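Local coordinates for protein formate dehydrogenase (Staphylococcus aureus, PDB 6TTB) that binds NAD and probably catalyses the oxidation of formate to carbon dioxide, with NAD+ accepting the hydride, at residues Leu156-Asn161 and His268-Asn273; Glu185-Thr190 and Pro209-Leu214; His293-Ala298 and Met316-Met321. All coordinates share one frame; numbering follows the deposited sequence.

Interaction 1. Residues Leu156-Asn161 and His268-Asn273; sequences LILLRN and HSYLVN
The last turn of helix 144-160 lies against strand 269-273, a helix-on-sheet layer of the Rossmann-type NAD-binding domain. Helix and strand run nearly antiparallel, at 163°, and their axes come within 9.3 Å. The close-packed part rests on Leu158, which meets two alternate residues on the helix-facing side of the strand, Tyr270 and Val272. Leu158 and Tyr270 run past one another head to tail, with Leu158 CB 3.7 Å from Tyr270 CD2. The leucine then reaches on along the strand and slants across Val272, bringing Leu158 CD2 to 3.4 Å from Val272 CG2. Ala151, Asp154 and Leu155, earlier on the same helix, also touch Val272, whose side chain is about 10 Å from the bound NAD. Leu271, between the two strand residues, turns its side chain to the other side of the sheet, onto Ile243 and Leu294.

Tyr270 has CG anti to its carbonyl carbon (chi1 -56°), which lays the ring under the helix end. Leu159 CG sits 4.1 Å above one ring face, displaced toward the rim, the leucine lying aslant the tyrosine. The contact is entirely apolar between side chains.

Packing loosens where the helix ends and the strand begins. There Asn161 is partly exposed and His268 exposed, and neither touches the opposite segment. Asn161 takes a positive phi (60°) and closes a Schellman motif. Arg160 leaves the helix on the side away from the strand; its guanidinium bonds the second subunit, with a salt bridge from NH1 to Glu149 of that subunit. Back on the packed side, Leu158 O, which also accepts the amide of Asn161, lies 3.3 Å from Tyr270 CE2, oblique to the ring.

Interaction 2. Residues Glu185-Thr190 and Pro209-Leu214; sequences ELQHKT and PFNVTL
Leu186 lays its CD2 branch over one face of the Phe210 ring, 4.0 Å from Phe210 CG, the two side chains crossing at about a right angle. The contact joins the N-terminal ends of the two parallel strands of a beta-alpha-beta unit of the Rossmann-type domain: a type II turn, Leu186 to Lys189, leads into strand 190-194, while 209-214 leaves helix 198-207 and enters the adjacent parallel strand. His188 has the positive phi (77°) expected at the third position of such a turn. Val212 packs against the turn, its CG2 lying near the carbonyl oxygens of both Leu186 and Lys189 and 4.0 Å from Leu186 CG.

Two backbone hydrogen bonds pin the segments together. His188 N donates to Asn211 O at 2.5 Å, fairly straight and in the carbonyl plane. Thr213 N reaches Lys189 O at 3.0 Å, but from 27° above the carbonyl plane. The Thr190-Thr213 pair then opens the parallel pairing, with both threonine side chains on one face of the sheet, Thr190 OG1 near Thr213 CB.

Toward solvent, Asn211 runs alongside Gln187 and His188, its amide turned 69° to the imidazole. Glu331 of the second subunit forms a salt bridge with Lys189 NZ, the same ammonium that donates in plane to Glu185 O at 2.7 Å.

Interaction 3. Residues His293-Ala298 and Met316-Met321; sequences HLQGYA and MPRNAM
Tyr297 meets Met321 edge-on: the sulfur lies in the ring plane, with Met321 SD 3.2 Å from Tyr297 CE1, a Met-aromatic contact. Met321 is bent at chi2 and chi3 to bring its thioether there, whereas Met316 is extended beyond CG and crosses the same ring obliquely, its CE 3.8 Å from Tyr297 CD1. Asn319 shares the sheet face of Tyr297 and folds over its own backbone, accepting Met321 N on a lone pair of OD1 in an Asx turn and donating ND2 to Met316 O.

The Arg318 guanidinium turns its edge to the neighbouring backbone. NE bonds Gln295 O at 2.9 Å and NH2 bonds Leu294 O at 3.2 Å, both oxygens near its plane. The side-chain amide plane of Gln295 is 18° from that of the guanidinium, but Gln295 NE2 and Arg318 NE are both donors and do not bond.

Parallel strand pairing joins the backbones, with Ala320 N donating to Tyr297 O at 2.8 Å. On the opposite face Ala298 and Ala320 touch methyl to methyl, beneath helix 144-160, where both meet Leu158. Helix 282-291 flanks the Tyr297 side through Leu285, strand 269-273 adjoins 294-299, and strand 319-321 ends the chain's seven-stranded sheet.

In the fold
All three contacts reach the same parallel sheet of the NAD-binding domain. Interactions 1 and 3 are buried and neighbouring, their centres about 7 Å apart; Leu158 is shared by the two contacts and spans neighbouring strands. Interaction 2 is more peripheral and partly exposed, about 20 Å from interaction 3 between centres, yet Leu186 and Lys189 reach Leu159 of interaction 1. Chemistry follows place: interaction 1 is apolar helix-on-sheet packing, interaction 3 combines strand pairing with a guanidinium on backbone carbonyls, and interaction 2 ties a turn to a strand entrance by main-chain bonds backed by Leu186 on Phe210 and Val212. Each also touches the second subunit.

Interaction 1. Residues Leu156-Asn161 and His268-Asn273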
# COMPACT_ATOMS: atom_id res chain seq x y z
N LEU A 156 -1.86 -3.38 1.79
CA LEU A 156 -0.79 -2.86 2.58
C LEU A 156 -1.12 -1.47 3.09
O LEU A 156 -1.07 -1.24 4.27
CB LEU A 156 0.49 -2.89 1.73
CG LEU A 156 1.07 -4.29 1.49
CD1 LEU A 156 2.03 -4.30 0.32
CD2 LEU A 156 1.78 -4.82 2.72
N ILE A 157 -1.50 -0.54 2.21
CA ILE A 157 -1.78 0.85 2.62
C ILE A 157 -2.85 0.83 3.70
O ILE A 157 -2.80 1.58 4.64
CB ILE A 157 -2.23 1.70 1.41
CG1 ILE A 157 -1.11 1.93 0.41
CG2 ILE A 157 -2.86 3.02 1.86
CD1 ILE A 157 -1.53 2.68 -0.81
N LEU A 158 -3.86 0.03 3.50
CA LEU A 158 -4.94 -0.08 4.45
C LEU A 158 -4.46 -0.62 5.82
O LEU A 158 -4.68 0.01 6.86
CB LEU A 158 -6.02 -0.93 3.78
CG LEU A 158 -7.23 -0.12 3.21
CD1 LEU A 158 -6.94 1.37 3.03
CD2 LEU A 158 -7.74 -0.68 1.92
N LEU A 159 -3.84 -1.81 5.86
CA LEU A 159 -3.49 -2.41 7.16
C LEU A 159 -2.40 -1.60 7.83
O LEU A 159 -2.39 -1.42 9.03
CB LEU A 159 -3.06 -3.87 6.99
CG LEU A 159 -4.23 -4.86 6.84
CD1 LEU A 159 -3.89 -5.86 5.76
CD2 LEU A 159 -4.59 -5.55 8.15
N ARG A 160 -1.49 -1.07 7.05
CA ARG A 160 -0.34 -0.44 7.66
C ARG A 160 -0.70 0.99 8.02
O ARG A 160 0.07 1.66 8.71
CB ARG A 160 0.90 -0.59 6.77
CG ARG A 160 1.40 -2.02 6.73
CD ARG A 160 2.84 -2.14 6.32
NE ARG A 160 3.77 -1.53 7.24
CZ ARG A 160 4.33 -2.18 8.24
NH1 ARG A 160 3.97 -3.45 8.48
NH2 ARG A 160 5.24 -1.58 8.99
N ASN A 161 -1.90 1.43 7.60
CA ASN A 161 -2.32 2.75 8.00
C ASN A 161 -1.30 3.76 7.44
O ASN A 161 -0.96 4.77 8.08
CB ASN A 161 -2.52 2.77 9.53
CG ASN A 161 -3.11 4.05 10.08
OD1 ASN A 161 -3.95 4.71 9.45
ND2 ASN A 161 -2.65 4.43 11.25
N HIS A 268 -14.20 -4.05 12.08
CA HIS A 268 -12.83 -3.59 11.99
C HIS A 268 -12.10 -4.25 10.84
O HIS A 268 -10.89 -4.39 10.88
CB HIS A 268 -12.15 -3.95 13.30
CG HIS A 268 -12.71 -3.20 14.43
ND1 HIS A 268 -11.98 -2.91 15.57
CD2 HIS A 268 -13.90 -2.58 14.57
CE1 HIS A 268 -12.71 -2.19 16.39
NE2 HIS A 268 -13.91 -1.99 15.80
N SER A 269 -12.83 -4.73 9.83
CA SER A 269 -12.14 -5.37 8.72
C SER A 269 -11.85 -4.32 7.65
O SER A 269 -12.14 -3.13 7.84
CB SER A 269 -12.90 -6.52 8.19
OG SER A 269 -14.25 -6.19 8.11
N TYR A 270 -11.26 -4.77 6.53
CA TYR A 270 -10.96 -3.85 5.43
C TYR A 270 -11.48 -4.43 4.12
O TYR A 270 -11.52 -5.65 3.96
CB TYR A 270 -9.44 -3.64 5.27
CG TYR A 270 -8.72 -3.17 6.49
CD1 TYR A 270 -8.42 -4.03 7.55
CD2 TYR A 270 -8.28 -1.86 6.57
CE1 TYR A 270 -7.72 -3.59 8.67
CE2 TYR A 270 -7.57 -1.41 7.67
CZ TYR A 270 -7.30 -2.27 8.73
OH TYR A 270 -6.62 -1.77 9.81
N LEU A 271 -11.69 -3.55 3.13
CA LEU A 271 -12.30 -3.93 1.88
C LEU A 271 -11.56 -3.26 0.78
O LEU A 271 -11.39 -2.03 0.82
CB LEU A 271 -13.79 -3.47 1.85
CG LEU A 271 -14.63 -3.94 0.65
CD1 LEU A 271 -14.59 -5.46 0.48
CD2 LEU A 271 -16.00 -3.48 0.76
N VAL A 272 -11.23 -4.07 -0.26
CA VAL A 272 -10.50 -3.54 -1.39
C VAL A 272 -11.22 -4.01 -2.62
O VAL A 272 -11.53 -5.18 -2.76
CB VAL A 272 -9.02 -3.95 -1.41
CG1 VAL A 272 -8.41 -3.79 -2.79
CG2 VAL A 272 -8.26 -3.11 -0.46
N ASN A 273 -11.49 -3.05 -3.48
CA ASN A 273 -12.26 -3.32 -4.65
C ASN A 273 -11.66 -2.53 -5.80
O ASN A 273 -11.87 -1.33 -5.91
CB ASN A 273 -13.71 -2.99 -4.43
CG ASN A 273 -14.48 -3.02 -5.73
OD1 ASN A 273 -14.04 -3.67 -6.69
ND2 ASN A 273 -15.64 -2.33 -5.75

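Interaction 2. Residues Glu185-Thr190 and Pro209-Leu214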
# COMPACT_ATOMS: atom_id res chain seq x y z
N GLU A 185 0.49 -5.20 11.03
CA GLU A 185 1.20 -6.01 10.08
C GLU A 185 0.18 -6.70 9.18
O GLU A 185 -0.84 -7.19 9.66
CB GLU A 185 1.98 -7.04 10.86
CG GLU A 185 2.91 -6.41 11.84
CD GLU A 185 4.04 -7.31 12.24
OE1 GLU A 185 5.18 -6.84 12.20
OE2 GLU A 185 3.78 -8.50 12.56
N LEU A 186 0.53 -6.84 7.92
CA LEU A 186 -0.28 -7.67 7.06
C LEU A 186 -0.08 -9.14 7.44
O LEU A 186 -0.97 -10.00 7.23
CB LEU A 186 0.15 -7.41 5.62
CG LEU A 186 -0.52 -8.34 4.63
CD1 LEU A 186 -2.03 -8.14 4.72
CD2 LEU A 186 -0.03 -8.12 3.22
N GLN A 187 1.11 -9.46 7.94
CA GLN A 187 1.43 -10.85 8.20
C GLN A 187 0.45 -11.45 9.25
O GLN A 187 0.02 -10.76 10.18
CB GLN A 187 2.88 -10.93 8.61
CG GLN A 187 3.27 -12.24 9.21
CD GLN A 187 4.52 -12.06 10.04
OE1 GLN A 187 5.43 -12.86 9.96
NE2 GLN A 187 4.61 -10.95 10.76
N HIS A 188 0.10 -12.73 9.06
CA HIS A 188 -0.76 -13.50 9.95
C HIS A 188 -2.24 -13.16 9.78
O HIS A 188 -3.07 -13.75 10.43
CB HIS A 188 -0.29 -13.44 11.43
CG HIS A 188 1.06 -14.07 11.72
ND1 HIS A 188 1.35 -15.42 11.43
CD2 HIS A 188 2.20 -13.53 12.18
CE1 HIS A 188 2.62 -15.67 11.74
NE2 HIS A 188 3.17 -14.52 12.15
N LYS A 189 -2.59 -12.21 8.90
CA LYS A 189 -3.98 -11.87 8.71
C LYS A 189 -4.60 -12.87 7.74
O LYS A 189 -3.89 -13.50 6.92
CB LYS A 189 -4.12 -10.46 8.13
CG LYS A 189 -3.45 -9.34 8.93
CD LYS A 189 -4.39 -8.64 9.84
CE LYS A 189 -3.68 -7.95 10.99
NZ LYS A 189 -2.45 -8.69 11.30
N THR A 190 -5.95 -12.98 7.79
CA THR A 190 -6.62 -13.87 6.84
C THR A 190 -7.26 -13.04 5.77
O THR A 190 -8.08 -12.18 6.08
CB THR A 190 -7.68 -14.75 7.51
OG1 THR A 190 -7.06 -15.46 8.61
CG2 THR A 190 -8.40 -15.69 6.56
N PRO A 209 3.68 -14.95 -0.12
CA PRO A 209 4.92 -14.77 0.61
C PRO A 209 4.86 -13.76 1.75
O PRO A 209 5.91 -13.42 2.30
CB PRO A 209 5.95 -14.31 -0.41
CG PRO A 209 5.22 -14.29 -1.76
CD PRO A 209 3.74 -14.48 -1.49
N PHE A 210 3.68 -13.33 2.15
CA PHE A 210 3.64 -12.32 3.20
C PHE A 210 3.13 -12.94 4.48
O PHE A 210 2.99 -12.24 5.50
CB PHE A 210 2.65 -11.23 2.87
CG PHE A 210 3.20 -10.12 2.05
CD1 PHE A 210 3.81 -9.02 2.66
CD2 PHE A 210 3.10 -10.15 0.66
CE1 PHE A 210 4.33 -7.99 1.89
CE2 PHE A 210 3.62 -9.12 -0.11
CZ PHE A 210 4.20 -8.02 0.50
N ASN A 211 2.78 -14.23 4.38
CA ASN A 211 2.58 -15.06 5.55
C ASN A 211 1.27 -14.69 6.23
O ASN A 211 1.23 -14.10 7.32
CB ASN A 211 3.76 -15.04 6.51
CG ASN A 211 3.71 -16.22 7.43
OD1 ASN A 211 3.94 -16.08 8.64
ND2 ASN A 211 3.36 -17.39 6.87
N VAL A 212 0.24 -15.26 5.69
CA VAL A 212 -1.09 -14.72 5.67
C VAL A 212 -1.94 -15.93 5.27
O VAL A 212 -1.46 -16.74 4.51
CB VAL A 212 -1.13 -13.55 4.62
CG1 VAL A 212 -1.90 -13.84 3.35
CG2 VAL A 212 -1.49 -12.20 5.21
N THR A 213 -3.07 -16.15 5.91
CA THR A 213 -3.97 -17.17 5.42
C THR A 213 -4.86 -16.62 4.30
O THR A 213 -5.51 -15.59 4.50
CB THR A 213 -4.80 -17.76 6.54
OG1 THR A 213 -3.85 -18.48 7.31
CG2 THR A 213 -5.85 -18.70 6.03
N LEU A 214 -4.85 -17.29 3.14
CA LEU A 214 -5.71 -16.97 2.02
C LEU A 214 -6.92 -17.88 2.03
O LEU A 214 -6.77 -19.11 2.05
CB LEU A 214 -4.91 -17.20 0.74
CG LEU A 214 -3.71 -16.30 0.62
CD1 LEU A 214 -3.30 -16.16 -0.82
CD2 LEU A 214 -4.06 -14.94 1.19

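Interaction 3. Residues His293-Ala298 and Met316-Met321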
# COMPACT_ATOMS: atom_id res chain seq x y z
N HIS A 293 -17.68 0.12 11.60
CA HIS A 293 -17.73 -1.28 11.29
C HIS A 293 -16.55 -1.67 10.36
O HIS A 293 -15.88 -2.68 10.59
CB HIS A 293 -19.13 -1.67 10.83
CG HIS A 293 -19.21 -3.13 10.55
ND1 HIS A 293 -18.77 -4.06 11.46
CD2 HIS A 293 -19.52 -3.82 9.41
CE1 HIS A 293 -18.84 -5.27 10.92
NE2 HIS A 293 -19.29 -5.14 9.64
N LEU A 294 -16.27 -0.87 9.33
CA LEU A 294 -15.14 -1.16 8.45
C LEU A 294 -13.95 -0.28 8.78
O LEU A 294 -14.03 0.92 8.69
CB LEU A 294 -15.58 -0.83 7.04
CG LEU A 294 -16.15 -1.97 6.23
CD1 LEU A 294 -15.48 -1.95 4.88
CD2 LEU A 294 -15.90 -3.29 6.93
N GLN A 295 -12.80 -0.88 9.03
CA GLN A 295 -11.63 -0.09 9.40
C GLN A 295 -11.17 0.77 8.23
O GLN A 295 -10.72 1.89 8.45
CB GLN A 295 -10.50 -0.95 10.03
CG GLN A 295 -9.60 -0.17 11.00
CD GLN A 295 -10.32 1.02 11.66
OE1 GLN A 295 -11.50 0.93 12.09
NE2 GLN A 295 -9.60 2.14 11.75
N GLY A 296 -11.30 0.27 6.98
CA GLY A 296 -10.86 1.02 5.80
C GLY A 296 -11.40 0.46 4.51
O GLY A 296 -11.73 -0.74 4.47
N TYR A 297 -11.46 1.32 3.43
CA TYR A 297 -11.74 0.87 2.04
C TYR A 297 -10.72 1.50 1.09
O TYR A 297 -10.40 2.71 1.18
CB TYR A 297 -13.18 1.20 1.57
CG TYR A 297 -13.54 0.90 0.11
CD1 TYR A 297 -13.27 1.81 -0.90
CD2 TYR A 297 -14.23 -0.25 -0.27
CE1 TYR A 297 -13.67 1.62 -2.20
CE2 TYR A 297 -14.58 -0.50 -1.60
CZ TYR A 297 -14.32 0.46 -2.58
OH TYR A 297 -14.60 0.24 -3.93
N ALA A 298 -10.19 0.66 0.20
CA ALA A 298 -9.46 1.15 -0.97
C ALA A 298 -9.93 0.45 -2.22
O ALA A 298 -10.78 -0.47 -2.16
CB ALA A 298 -7.97 1.01 -0.82
N MET A 316 -14.44 10.30 2.02
CA MET A 316 -15.01 9.58 3.15
C MET A 316 -13.86 9.13 4.03
O MET A 316 -12.74 8.96 3.54
CB MET A 316 -15.94 8.42 2.72
CG MET A 316 -15.18 7.15 2.28
SD MET A 316 -16.00 6.11 1.10
CE MET A 316 -14.67 5.01 0.58
N PRO A 317 -14.07 9.04 5.37
CA PRO A 317 -13.14 8.40 6.32
C PRO A 317 -12.23 7.30 5.81
O PRO A 317 -12.71 6.32 5.25
CB PRO A 317 -14.16 7.58 7.12
CG PRO A 317 -15.41 8.48 7.17
CD PRO A 317 -15.28 9.51 6.05
N ARG A 318 -10.96 7.38 6.14
CA ARG A 318 -10.10 6.19 6.08
C ARG A 318 -10.23 5.51 4.72
O ARG A 318 -10.34 4.30 4.65
CB ARG A 318 -10.39 5.24 7.25
CG ARG A 318 -9.54 5.55 8.49
CD ARG A 318 -10.10 5.31 9.87
NE ARG A 318 -11.25 4.39 9.79
CZ ARG A 318 -12.54 4.76 9.95
NH1 ARG A 318 -12.85 6.04 10.22
NH2 ARG A 318 -13.49 3.84 9.84
N ASN A 319 -10.26 6.30 3.65
CA ASN A 319 -10.26 5.75 2.29
C ASN A 319 -8.86 5.79 1.71
O ASN A 319 -8.07 6.66 2.10
CB ASN A 319 -11.29 6.44 1.36
CG ASN A 319 -10.77 7.67 0.68
OD1 ASN A 319 -10.08 7.56 -0.30
ND2 ASN A 319 -11.12 8.84 1.18
N ALA A 320 -8.54 4.80 0.82
CA ALA A 320 -7.37 4.90 -0.06
C ALA A 320 -7.78 4.70 -1.52
O ALA A 320 -7.24 3.85 -2.30
CB ALA A 320 -6.27 4.01 0.37
N MET A 321 -8.75 5.52 -1.91
CA MET A 321 -9.17 5.54 -3.28
C MET A 321 -8.03 6.16 -4.07
O MET A 321 -7.14 6.79 -3.52
CB MET A 321 -10.43 6.41 -3.43
CG MET A 321 -11.70 5.86 -2.72
SD MET A 321 -12.06 4.20 -3.24
CE MET A 321 -12.02 4.35 -5.03